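PDB 3MMG: nuclear inclusion protein A from Tobacco vein mottling virus, which probably acts as a 3C-type cysteine protease that cuts the viral polyprotein at specific sites. Local coordinates for residues I82-M87 with D195-N200; G53-K58 with F64-S69; I144-G149 with G175-V180. The protein carries 3 engineered substitutions. All blocks are in the same frame, centred on the assembly; numbering follows the deposited sequence.

Interactions 1 and 2 both reach the seven-stranded antiparallel sheet, interaction 2 as its edge hairpin and interaction 1 where a loop packs on strand 83-86, while interaction 3 lies at the second, six-stranded barrel; two beta barrels are the hallmark of the chymotrypsin-like fold. The centres of interactions 1 and 2 are about 15 Å apart, and they touch where Met87 SD packs 3.8 Å from Ile57 CD1. Interaction 3 has its centre about 26 Å from that of interaction 1, yet Ile82 CG1 meets Val180 CG1 at 3.7 Å, bridging the two halves of the fold. Interactions 2 and 3 stay about 11 Å apart at their nearest atoms. The bound peptide is met at interaction 3, by Thr146, Asp148, Gly149 and Asn177.

Interaction 1: residues I82-M87 with D195-N200; sequences IIVIKM and DGWCKN
Lys86 and Trp197 make the nearest backbone approach, with their CA atoms 8.6 Å apart, so strand 83-86 and the loop segment 195-200 share no backbone hydrogen bond and meet through side chains. The indole of Trp197 bridges the gap, leading with CZ3 and CH2 of its six-membered ring. CH2 lies 3.6 Å from Val84 CG1, the methyl group set anti to the valine backbone N (chi1 -174°). At the ring edge, near its plane, Val84 O comes within 3.4 Å of Trp197 CZ3. Lys86 approaches from another direction, over one face: its CB stands 4.2 Å from the centroid of the six-membered ring of Trp197 in a CH-pi contact. The extended lysine chain then runs along the indole toward the five-membered ring, whose centroid is 5.5 Å from Lys86 NZ, a long cation-pi contact that is at most weakly attractive. Tyr40 also meets the indole with its ring nearly parallel, and Lys75 makes a further cation-pi contact. These two residues belong to strands 40-43 and 74-76, which flank strand 83-86 in the sheet, so Trp197 fastens the loop that follows helix 186-192 to three adjoining strands. The segments are therefore joined by dispersion between methyl, methylene and ring carbons, with a probably modest electrostatic contribution from the carbonyl oxygen at the ring rim and the ammonium group above the ring.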
ATOM      1  N   ILE A  82      -1.714  -3.980   6.231  1.00 10.79           N
ATOM      2  CA  ILE A  82      -1.581  -2.512   6.183  1.00 10.94           C
ATOM      3  C   ILE A  82      -1.077  -1.953   7.523  1.00 11.94           C
ATOM      4  O   ILE A  82      -1.492  -2.393   8.605  1.00 11.60           O
ATOM      5  CB  ILE A  82      -2.913  -1.815   5.805  1.00 10.87           C
ATOM      6  CG1 ILE A  82      -3.460  -2.390   4.478  1.00 12.02           C
ATOM      7  CG2 ILE A  82      -2.703  -0.265   5.693  1.00 10.88           C
ATOM      8  CD1 ILE A  82      -4.811  -1.799   4.022  1.00 10.36           C
ATOM      9  N   ILE A  83      -0.177  -0.976   7.438  1.00 11.52           N
ATOM     10  CA  ILE A  83       0.350  -0.292   8.616  1.00 12.30           C
ATOM     11  C   ILE A  83       0.441   1.198   8.302  1.00 12.89           C
ATOM     12  O   ILE A  83       0.614   1.570   7.147  1.00 12.00           O
ATOM     13  CB  ILE A  83       1.724  -0.864   9.057  1.00 13.49           C
ATOM     14  CG1 ILE A  83       2.117  -0.300  10.430  1.00 15.25           C
ATOM     15  CG2 ILE A  83       2.816  -0.606   8.010  1.00 13.57           C
ATOM     16  CD1 ILE A  83       2.929  -1.264  11.231  1.00 17.42           C
ATOM     17  N   VAL A  84       0.273   2.029   9.322  1.00 12.36           N
ATOM     18  CA  VAL A  84       0.420   3.468   9.184  1.00 12.48           C
ATOM     19  C   VAL A  84       1.635   3.859  10.018  1.00 12.31           C
ATOM     20  O   VAL A  84       1.776   3.424  11.152  1.00 12.92           O
ATOM     21  CB  VAL A  84      -0.840   4.265   9.635  1.00 12.56           C
ATOM     22  CG1 VAL A  84      -0.664   5.721   9.318  1.00 13.15           C
ATOM     23  CG2 VAL A  84      -2.127   3.748   8.917  1.00 12.97           C
ATOM     24  N   ILE A  85       2.523   4.654   9.430  1.00 12.05           N
ATOM     25  CA  ILE A  85       3.759   5.078  10.102  1.00 12.92           C
ATOM     26  C   ILE A  85       3.695   6.583  10.246  1.00 12.93           C
ATOM     27  O   ILE A  85       3.420   7.287   9.271  1.00 13.15           O
ATOM     28  CB  ILE A  85       5.015   4.710   9.248  1.00 13.60           C
ATOM     29  CG1 ILE A  85       4.996   3.229   8.815  1.00 15.03           C
ATOM     30  CG2 ILE A  85       6.296   5.032   9.992  1.00 15.50           C
ATOM     31  CD1 ILE A  85       5.779   2.993   7.565  1.00 19.56           C
ATOM     32  N   LYS A  86       3.958   7.094  11.452  1.00 12.52           N
ATOM     33  CA  LYS A  86       3.932   8.534  11.654  1.00 13.85           C
ATOM     34  C   LYS A  86       5.346   9.095  11.488  1.00 13.33           C
ATOM     35  O   LYS A  86       6.287   8.599  12.086  1.00 14.38           O
ATOM     36  CB  LYS A  86       3.388   8.901  13.040  1.00 13.90           C
ATOM     37  CG  LYS A  86       3.035  10.385  13.160  1.00 16.24           C
ATOM     38  CD  LYS A  86       2.518  10.750  14.538  1.00 17.17           C
ATOM     39  CE  LYS A  86       2.135  12.239  14.591  1.00 24.16           C
ATOM     40  NZ  LYS A  86       1.096  12.505  15.650  1.00 28.52           N
ATOM     41  N   MET A  87       5.477  10.138  10.685  1.00 12.88           N
ATOM     42  CA  MET A  87       6.786  10.731  10.460  1.00 13.29           C
ATOM     43  C   MET A  87       7.080  11.812  11.502  1.00 13.20           C
ATOM     44  O   MET A  87       6.160  12.436  12.073  1.00 13.45           O
ATOM     45  CB  MET A  87       6.837  11.325   9.055  1.00 13.40           C
ATOM     46  CG  MET A  87       6.723  10.271   7.934  1.00 13.59           C
ATOM     47  SD  MET A  87       8.202   9.237   7.855  1.00 18.23           S
ATOM     48  CE  MET A  87       7.598   7.701   8.532  1.00 19.84           C
ATOM     49  N   ASP A 195      -5.302   8.700  19.333  1.00 34.87           N
ATOM     50  CA  ASP A 195      -4.934   7.525  20.124  1.00 35.37           C
ATOM     51  C   ASP A 195      -4.420   6.377  19.262  1.00 34.79           C
ATOM     52  O   ASP A 195      -4.473   6.443  18.023  1.00 35.35           O
ATOM     53  CB  ASP A 195      -6.146   7.050  20.940  1.00 36.25           C
ATOM     54  CG  ASP A 195      -6.318   7.820  22.240  1.00 38.03           C
ATOM     55  OD1 ASP A 195      -5.488   8.715  22.535  1.00 41.12           O
ATOM     56  OD2 ASP A 195      -7.284   7.522  22.977  1.00 41.84           O
ATOM     57  N   GLY A 196      -3.899   5.348  19.931  1.00 33.67           N
ATOM     58  CA  GLY A 196      -3.580   4.065  19.304  1.00 32.15           C
ATOM     59  C   GLY A 196      -2.210   3.891  18.660  1.00 31.41           C
ATOM     60  O   GLY A 196      -1.992   2.895  17.972  1.00 31.05           O
ATOM     61  N   TRP A 197      -1.298   4.838  18.884  1.00 30.42           N
ATOM     62  CA  TRP A 197       0.059   4.781  18.314  1.00 30.07           C
ATOM     63  C   TRP A 197       1.025   4.092  19.267  1.00 30.48           C
ATOM     64  O   TRP A 197       0.852   4.158  20.486  1.00 30.40           O
ATOM     65  CB  TRP A 197       0.577   6.190  18.023  1.00 29.19           C
ATOM     66  CG  TRP A 197      -0.166   6.861  16.906  1.00 28.90           C
ATOM     67  CD1 TRP A 197      -1.181   7.777  17.016  1.00 29.50           C
ATOM     68  CD2 TRP A 197       0.034   6.645  15.508  1.00 28.22           C
ATOM     69  NE1 TRP A 197      -1.624   8.148  15.758  1.00 29.77           N
ATOM     70  CE2 TRP A 197      -0.893   7.468  14.816  1.00 29.79           C
ATOM     71  CE3 TRP A 197       0.909   5.837  14.770  1.00 26.89           C
ATOM     72  CZ2 TRP A 197      -0.974   7.492  13.416  1.00 28.18           C
ATOM     73  CZ3 TRP A 197       0.829   5.869  13.377  1.00 27.57           C
ATOM     74  CH2 TRP A 197      -0.098   6.697  12.725  1.00 27.54           C
ATOM     75  N   CYS A 198       2.049   3.440  18.723  1.00 30.40           N
ATOM     76  CA  CYS A 198       3.102   2.893  19.572  1.00 31.24           C
ATOM     77  C   CYS A 198       4.438   2.737  18.843  1.00 30.29           C
ATOM     78  O   CYS A 198       4.480   2.699  17.608  1.00 28.93           O
ATOM     79  CB  CYS A 198       2.649   1.572  20.213  1.00 31.77           C
ATOM     80  SG  CYS A 198       2.742   0.130  19.151  1.00 38.09           S
ATOM     81  N   LYS A 199       5.528   2.649  19.608  1.00 30.01           N
ATOM     82  CA  LYS A 199       6.866   2.474  19.021  1.00 30.13           C
ATOM     83  C   LYS A 199       7.367   1.037  19.094  1.00 29.75           C
ATOM     84  O   LYS A 199       8.393   0.702  18.513  1.00 29.79           O
ATOM     85  CB  LYS A 199       7.888   3.409  19.690  1.00 30.22           C
ATOM     86  CG  LYS A 199       7.887   4.813  19.143  1.00 31.37           C
ATOM     87  CD  LYS A 199       8.940   5.672  19.831  1.00 32.76           C
ATOM     88  CE  LYS A 199       8.855   7.116  19.356  1.00 35.29           C
ATOM     89  NZ  LYS A 199       7.617   7.798  19.839  1.00 37.14           N
ATOM     90  N   ASN A 200       6.625   0.176  19.784  1.00 30.11           N
ATOM     91  CA  ASN A 200       7.120  -1.171  20.048  1.00 30.65           C
ATOM     92  C   ASN A 200       6.428  -2.286  19.262  1.00 29.99           C
ATOM     93  O   ASN A 200       6.513  -3.462  19.637  1.00 30.57           O
ATOM     94  CB  ASN A 200       7.128  -1.423  21.561  1.00 31.64           C
ATOM     95  CG  ASN A 200       8.086  -0.492  22.285  1.00 33.82           C
ATOM     96  OD1 ASN A 200       9.307  -0.679  22.226  1.00 38.38           O
ATOM     97  ND2 ASN A 200       7.545   0.539  22.937  1.00 35.82           N
TER

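Interaction 2: residues G53-K58 with F64-S69; sequences GELTIK and FAVANS. Engineered in segment 64-69: Ala65 (natural residue Lys), Ala67 (natural residue Lys).
Val66 and Leu55 meet where strand 64-68 runs antiparallel to strand 54-58, the two axes at 166° and 4.2 Å apart at their closest. The valine CB stands 4.0 Å from Leu55 O, and its two methyl groups part from there. CG1 lies anti to the carbonyl carbon of its own residue (chi1 of Val66 -58°), which leaves CG2 between that carbon and the backbone N. CG2 is pressed to 3.2 Å from Leu55 O and also packs on Leu55 CB, the two side chains lying side by side and pointing the same way. CG1 touches Ile57 CD1 at 3.6 Å, the side chains meeting at a slant. Both strands belong to a beta hairpin at the edge of the seven-stranded sheet, and Val66 and Ala67 together face Leu55 as a classic beta bulge. Leu55 O consequently receives weak bonds from both Val66 N and Ala67 N, and a water donates to it as well. The same water is hydrogen-bonded to Thr56 OG1 and weakly accepts from Ala67 N, linking all three at the bulge. The straight bond of the bulge is that from Leu55 N to Ala67 O at 2.8 Å, with the donor well above the carbonyl plane. Beyond it, Ile57 and Phe64 form a hydrogen-bonded pair with one bond each way, Ile57 N to Phe64 O and Phe64 N to Ile57 O. At the other end of the contact, Ser69 N bonds to Gly53 O at 3.1 Å. Ala65 and Ala67 are engineered replacements of lysine; Ala65 CB lies 4.0 Å from Thr56 OG1. The Phe64 ring meets that of Phe91, and strand 18-25 pairs with the other edge of strand 54-58.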
ATOM      1  N   GLY A  53      15.635  -2.412  10.042  1.00 33.05           N
ATOM      2  CA  GLY A  53      16.141  -1.894   8.774  1.00 29.53           C
ATOM      3  C   GLY A  53      16.181  -0.374   8.825  1.00 27.22           C
ATOM      4  O   GLY A  53      15.395   0.236   9.569  1.00 27.78           O
ATOM      5  N   GLU A  54      17.073   0.230   8.038  1.00 24.33           N
ATOM      6  CA  GLU A  54      17.091   1.689   7.855  1.00 22.80           C
ATOM      7  C   GLU A  54      16.148   2.041   6.720  1.00 19.61           C
ATOM      8  O   GLU A  54      16.304   1.539   5.605  1.00 18.41           O
ATOM      9  CB  GLU A  54      18.486   2.208   7.504  1.00 22.79           C
ATOM     10  CG  GLU A  54      19.539   1.960   8.553  1.00 26.35           C
ATOM     11  CD  GLU A  54      20.822   2.760   8.317  1.00 26.77           C
ATOM     12  OE1 GLU A  54      21.128   3.144   7.150  1.00 31.61           O
ATOM     13  OE2 GLU A  54      21.540   2.992   9.318  1.00 32.64           O
ATOM     14  N   LEU A  55      15.195   2.918   7.009  1.00 17.17           N
ATOM     15  CA  LEU A  55      14.101   3.195   6.081  1.00 14.99           C
ATOM     16  C   LEU A  55      14.375   4.499   5.346  1.00 14.81           C
ATOM     17  O   LEU A  55      14.668   5.518   5.976  1.00 15.07           O
ATOM     18  CB  LEU A  55      12.799   3.317   6.863  1.00 15.31           C
ATOM     19  CG  LEU A  55      11.534   3.636   6.061  1.00 13.86           C
ATOM     20  CD1 LEU A  55      11.173   2.491   5.105  1.00 14.54           C
ATOM     21  CD2 LEU A  55      10.388   3.897   7.052  1.00 14.85           C
ATOM     22  N   THR A  56      14.299   4.456   4.023  1.00 13.79           N
ATOM     23  CA  THR A  56      14.437   5.664   3.198  1.00 13.16           C
ATOM     24  C   THR A  56      13.141   5.818   2.430  1.00 12.68           C
ATOM     25  O   THR A  56      12.616   4.820   1.893  1.00 13.24           O
ATOM     26  CB  THR A  56      15.642   5.571   2.244  1.00 13.28           C
ATOM     27  OG1 THR A  56      16.848   5.510   3.020  1.00 14.02           O
ATOM     28  CG2 THR A  56      15.724   6.815   1.335  1.00 13.63           C
ATOM     29  N   ILE A  57      12.602   7.033   2.414  1.00 10.99           N
ATOM     30  CA  ILE A  57      11.317   7.309   1.786  1.00 11.18           C
ATOM     31  C   ILE A  57      11.539   8.341   0.687  1.00 11.15           C
ATOM     32  O   ILE A  57      11.912   9.486   0.988  1.00 11.34           O
ATOM     33  CB  ILE A  57      10.329   7.852   2.825  1.00 11.54           C
ATOM     34  CG1 ILE A  57      10.209   6.851   3.984  1.00 12.35           C
ATOM     35  CG2 ILE A  57       8.966   8.167   2.157  1.00 11.93           C
ATOM     36  CD1 ILE A  57      10.396   7.445   5.366  1.00 18.26           C
ATOM     37  N   LYS A  58      11.302   7.949  -0.563  1.00  9.63           N
ATOM     38  CA  LYS A  58      11.438   8.875  -1.684  1.00 10.24           C
ATOM     39  C   LYS A  58      10.078   9.379  -2.114  1.00  9.97           C
ATOM     40  O   LYS A  58       9.175   8.583  -2.352  1.00  9.88           O
ATOM     41  CB  LYS A  58      12.183   8.271  -2.864  1.00 10.53           C
ATOM     42  CG  LYS A  58      12.506   9.323  -3.939  1.00 12.30           C
ATOM     43  CD  LYS A  58      13.484   8.802  -4.976  1.00 15.45           C
ATOM     44  CE  LYS A  58      13.924   9.928  -5.920  1.00 16.49           C
ATOM     45  NZ  LYS A  58      14.703  11.047  -5.247  1.00 15.20           N
ATOM     46  N   PHE A  64      13.926  11.163   2.030  1.00 12.04           N
ATOM     47  CA  PHE A  64      14.056  11.274   3.481  1.00 12.47           C
ATOM     48  C   PHE A  64      14.575   9.980   4.065  1.00 13.88           C
ATOM     49  O   PHE A  64      13.893   8.947   4.047  1.00 13.93           O
ATOM     50  CB  PHE A  64      12.715  11.695   4.086  1.00 12.91           C
ATOM     51  CG  PHE A  64      12.157  12.944   3.452  1.00 11.92           C
ATOM     52  CD1 PHE A  64      11.076  12.883   2.562  1.00 13.85           C
ATOM     53  CD2 PHE A  64      12.775  14.173   3.662  1.00 15.17           C
ATOM     54  CE1 PHE A  64      10.595  14.051   1.928  1.00 13.90           C
ATOM     55  CE2 PHE A  64      12.294  15.328   3.042  1.00 14.73           C
ATOM     56  CZ  PHE A  64      11.214  15.264   2.183  1.00 12.24           C
ATOM     57  N   ALA A  65      15.816  10.042   4.536  1.00 14.35           N
ATOM     58  CA  ALA A  65      16.485   8.884   5.080  1.00 15.45           C
ATOM     59  C   ALA A  65      16.284   8.846   6.579  1.00 16.31           C
ATOM     60  O   ALA A  65      17.142   9.294   7.343  1.00 17.26           O
ATOM     61  CB  ALA A  65      17.980   8.907   4.707  1.00 14.82           C
ATOM     62  N   VAL A  66      15.146   8.307   7.006  1.00 17.20           N
ATOM     63  CA  VAL A  66      14.751   8.368   8.425  1.00 18.48           C
ATOM     64  C   VAL A  66      15.602   7.439   9.309  1.00 18.19           C
ATOM     65  O   VAL A  66      15.626   7.570  10.539  1.00 17.80           O
ATOM     66  CB  VAL A  66      13.213   8.160   8.626  1.00 18.61           C
ATOM     67  CG1 VAL A  66      12.420   9.206   7.840  1.00 19.27           C
ATOM     68  CG2 VAL A  66      12.777   6.779   8.207  1.00 21.15           C
ATOM     69  N   ALA A  67      16.328   6.532   8.660  1.00 18.21           N
ATOM     70  CA  ALA A  67      17.193   5.544   9.307  1.00 17.64           C
ATOM     71  C   ALA A  67      16.389   4.493  10.062  1.00 18.01           C
ATOM     72  O   ALA A  67      15.358   4.035   9.569  1.00 16.78           O
ATOM     73  CB  ALA A  67      18.253   6.199  10.185  1.00 18.11           C
ATOM     74  N   ASN A  68      16.847   4.123  11.257  1.00 18.26           N
ATOM     75  CA  ASN A  68      16.290   2.984  11.976  1.00 19.37           C
ATOM     76  C   ASN A  68      14.780   3.096  12.211  1.00 19.01           C
ATOM     77  O   ASN A  68      14.329   3.959  12.964  1.00 19.03           O
ATOM     78  CB  ASN A  68      17.049   2.845  13.302  1.00 19.64           C
ATOM     79  CG  ASN A  68      16.852   1.514  13.967  1.00 23.19           C
ATOM     80  OD1 ASN A  68      15.801   0.883  13.861  1.00 24.07           O
ATOM     81  ND2 ASN A  68      17.879   1.082  14.692  1.00 27.30           N
ATOM     82  N   SER A  69      14.000   2.216  11.564  1.00 19.82           N
ATOM     83  CA  SER A  69      12.529   2.298  11.603  1.00 20.48           C
ATOM     84  C   SER A  69      11.884   2.018  12.977  1.00 20.23           C
ATOM     85  O   SER A  69      10.753   2.455  13.251  1.00 20.18           O
ATOM     86  CB  SER A  69      11.934   1.352  10.560  1.00 21.02           C
ATOM     87  OG  SER A  69      11.724   0.085  11.146  1.00 24.87           O
TER
HETATM   88  O   HOH W   1      17.570   5.710   6.010  1.00 21.58           O

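Interaction 3: residues I144-G149 with G175-V180; sequences ITTKDG and GSNYFV
Asn177 and Ile144 are joined by a single side-chain bond: Asn177 ND2 donates to Ile144 O at 2.8 Å, but the bend at the hydrogen, 125°, makes it weak. The Thr146 side chain points back at that of Asn177. Its OG1 comes 3.2 Å from Asn177 ND2 and 3.4 Å from Asn177 OD1, but the first of these has too poor an angle for a hydrogen bond. The hydroxyl, between backbone N and carbonyl carbon (chi1 54°), is instead hydrogen-bonded to a polar side chain of the bound peptide; Asn177 too packs on a polar side chain of the peptide. A water accepts a hydrogen bond from Thr146 N at 2.9 Å and a weak one from Asn177 ND2, tying the amide to the loop a second time. The other end of the amide is fixed by Thr170, whose OG1 is hydrogen-bonded to Asn177 OD1, so both ends of the flat group have partners and its rotation is restrained. Ile144 is steadied in turn by a bond from its N to His142 ND1. Thr146 and Asn177 both touch His167, consistent with the S1 pocket of 3C-type proteases, where a threonine and a histidine read the substrate glutamine. Strand 177-181 lies in the six-stranded barrel between antiparallel strands 139-142 and 163-171, and segment 144-149 belongs to the loop leading from 139-142 to strand 154-157.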
ATOM      1  N   ILE A 144      -3.804  -7.768 -12.609  1.00 10.01           N
ATOM      2  CA  ILE A 144      -2.840  -6.806 -13.165  1.00 10.28           C
ATOM      3  C   ILE A 144      -1.431  -7.361 -12.954  1.00 10.11           C
ATOM      4  O   ILE A 144      -1.068  -7.735 -11.841  1.00 10.39           O
ATOM      5  CB  ILE A 144      -2.966  -5.414 -12.485  1.00 10.15           C
ATOM      6  CG1 ILE A 144      -4.399  -4.867 -12.644  1.00  9.97           C
ATOM      7  CG2 ILE A 144      -1.896  -4.413 -13.045  1.00  9.41           C
ATOM      8  CD1 ILE A 144      -4.794  -3.759 -11.656  1.00 11.40           C
ATOM      9  N   THR A 145      -0.669  -7.419 -14.039  1.00 11.19           N
ATOM     10  CA  THR A 145       0.742  -7.827 -13.995  1.00 11.82           C
ATOM     11  C   THR A 145       1.533  -7.021 -12.958  1.00 12.61           C
ATOM     12  O   THR A 145       1.498  -5.788 -12.962  1.00 11.87           O
ATOM     13  CB  THR A 145       1.389  -7.702 -15.407  1.00 12.45           C
ATOM     14  OG1 THR A 145       0.776  -8.645 -16.288  1.00 12.95           O
ATOM     15  CG2 THR A 145       2.915  -7.946 -15.359  1.00 14.36           C
ATOM     16  N   THR A 146       2.249  -7.741 -12.085  1.00 13.64           N
ATOM     17  CA  THR A 146       3.113  -7.119 -11.098  1.00 15.53           C
ATOM     18  C   THR A 146       4.471  -7.820 -11.020  1.00 17.61           C
ATOM     19  O   THR A 146       4.595  -9.014 -11.322  1.00 19.43           O
ATOM     20  CB  THR A 146       2.489  -7.175  -9.691  1.00 16.08           C
ATOM     21  OG1 THR A 146       2.170  -8.536  -9.393  1.00 17.26           O
ATOM     22  CG2 THR A 146       1.222  -6.396  -9.635  1.00 14.98           C
ATOM     23  N   LYS A 147       5.467  -7.063 -10.603  1.00 19.24           N
ATOM     24  CA  LYS A 147       6.809  -7.574 -10.356  1.00 20.85           C
ATOM     25  C   LYS A 147       7.046  -7.452  -8.859  1.00 20.48           C
ATOM     26  O   LYS A 147       6.393  -6.628  -8.205  1.00 19.66           O
ATOM     27  CB  LYS A 147       7.809  -6.669 -11.064  1.00 21.36           C
ATOM     28  CG  LYS A 147       7.864  -6.755 -12.565  1.00 25.43           C
ATOM     29  CD  LYS A 147       9.082  -5.953 -12.981  1.00 29.53           C
ATOM     30  CE  LYS A 147       9.602  -6.316 -14.369  1.00 32.70           C
ATOM     31  NZ  LYS A 147      11.048  -5.920 -14.466  1.00 34.78           N
ATOM     32  N   ASP A 148       7.961  -8.260  -8.314  1.00 21.14           N
ATOM     33  CA  ASP A 148       8.446  -8.053  -6.951  1.00 21.39           C
ATOM     34  C   ASP A 148       8.887  -6.590  -6.884  1.00 20.50           C
ATOM     35  O   ASP A 148       9.554  -6.087  -7.782  1.00 20.30           O
ATOM     36  CB  ASP A 148       9.610  -9.012  -6.606  1.00 22.67           C
ATOM     37  CG  ASP A 148       9.181 -10.477  -6.508  1.00 26.25           C
ATOM     38  OD1 ASP A 148       7.979 -10.770  -6.328  1.00 28.33           O
ATOM     39  OD2 ASP A 148      10.073 -11.361  -6.600  1.00 32.82           O
ATOM     40  N   GLY A 149       8.483  -5.888  -5.839  1.00 18.49           N
ATOM     41  CA  GLY A 149       8.817  -4.482  -5.757  1.00 16.72           C
ATOM     42  C   GLY A 149       7.575  -3.609  -5.790  1.00 15.61           C
ATOM     43  O   GLY A 149       7.625  -2.457  -5.384  1.00 14.92           O
ATOM     44  N   GLY A 175       0.793 -17.560 -10.084  1.00 24.95           N
ATOM     45  CA  GLY A 175       0.940 -16.145 -10.430  1.00 24.44           C
ATOM     46  C   GLY A 175      -0.265 -15.258 -10.153  1.00 23.15           C
ATOM     47  O   GLY A 175      -0.226 -14.059 -10.482  1.00 24.20           O
ATOM     48  N   SER A 176      -1.329 -15.826  -9.569  1.00 21.48           N
ATOM     49  CA  SER A 176      -2.503 -15.042  -9.135  1.00 19.80           C
ATOM     50  C   SER A 176      -2.014 -13.914  -8.239  1.00 18.12           C
ATOM     51  O   SER A 176      -1.049 -14.098  -7.508  1.00 18.36           O
ATOM     52  CB  SER A 176      -3.485 -15.911  -8.333  1.00 19.97           C
ATOM     53  OG  SER A 176      -4.119 -16.894  -9.143  1.00 22.69           O
ATOM     54  N   ASN A 177      -2.689 -12.763  -8.287  1.00 16.10           N
ATOM     55  CA  ASN A 177      -2.302 -11.594  -7.493  1.00 13.84           C
ATOM     56  C   ASN A 177      -3.422 -11.137  -6.568  1.00 12.51           C
ATOM     57  O   ASN A 177      -4.596 -11.280  -6.907  1.00 10.81           O
ATOM     58  CB  ASN A 177      -1.943 -10.428  -8.415  1.00 13.63           C
ATOM     59  CG  ASN A 177      -0.626 -10.609  -9.079  1.00 16.64           C
ATOM     60  OD1 ASN A 177       0.276 -11.265  -8.548  1.00 17.04           O
ATOM     61  ND2 ASN A 177      -0.493 -10.033 -10.264  1.00 15.96           N
ATOM     62  N   TYR A 178      -3.055 -10.561  -5.428  1.00 11.55           N
ATOM     63  CA  TYR A 178      -4.044 -10.122  -4.437  1.00 11.16           C
ATOM     64  C   TYR A 178      -3.628  -8.793  -3.833  1.00 10.16           C
ATOM     65  O   TYR A 178      -2.447  -8.579  -3.543  1.00  9.15           O
ATOM     66  CB  TYR A 178      -4.230 -11.148  -3.318  1.00 12.22           C
ATOM     67  CG  TYR A 178      -4.589 -12.508  -3.820  1.00 12.63           C
ATOM     68  CD1 TYR A 178      -3.584 -13.379  -4.225  1.00 14.74           C
ATOM     69  CD2 TYR A 178      -5.929 -12.924  -3.921  1.00 14.50           C
ATOM     70  CE1 TYR A 178      -3.869 -14.612  -4.731  1.00 16.93           C
ATOM     71  CE2 TYR A 178      -6.223 -14.217  -4.436  1.00 16.78           C
ATOM     72  CZ  TYR A 178      -5.165 -15.031  -4.822  1.00 17.59           C
ATOM     73  OH  TYR A 178      -5.321 -16.299  -5.341  1.00 19.77           O
ATOM     74  N   PHE A 179      -4.607  -7.911  -3.678  1.00  9.56           N
ATOM     75  CA  PHE A 179      -4.401  -6.695  -2.931  1.00  8.54           C
ATOM     76  C   PHE A 179      -5.107  -6.765  -1.589  1.00  8.71           C
ATOM     77  O   PHE A 179      -6.003  -7.606  -1.397  1.00  9.31           O
ATOM     78  CB  PHE A 179      -4.809  -5.453  -3.734  1.00  7.63           C
ATOM     79  CG  PHE A 179      -6.292  -5.231  -3.902  1.00  8.04           C
ATOM     80  CD1 PHE A 179      -7.025  -4.497  -2.941  1.00  8.99           C
ATOM     81  CD2 PHE A 179      -6.946  -5.662  -5.072  1.00  7.76           C
ATOM     82  CE1 PHE A 179      -8.380  -4.216  -3.143  1.00 11.62           C
ATOM     83  CE2 PHE A 179      -8.309  -5.360  -5.291  1.00  6.91           C
ATOM     84  CZ  PHE A 179      -9.025  -4.656  -4.320  1.00  8.93           C
ATOM     85  N   VAL A 180      -4.704  -5.890  -0.668  1.00  7.80           N
ATOM     86  CA  VAL A 180      -5.346  -5.849   0.669  1.00  8.54           C
ATOM     87  C   VAL A 180      -6.204  -4.598   0.708  1.00  8.95           C
ATOM     88  O   VAL A 180      -5.717  -3.524   0.370  1.00  8.64           O
ATOM     89  CB  VAL A 180      -4.332  -5.838   1.861  1.00  8.16           C
ATOM     90  CG1 VAL A 180      -3.204  -4.784   1.633  1.00  7.72           C
ATOM     91  CG2 VAL A 180      -5.054  -5.633   3.214  1.00  9.26           C
TER
HETATM   92  O   HOH W   2       2.260 -10.607 -12.152  1.00 22.84           O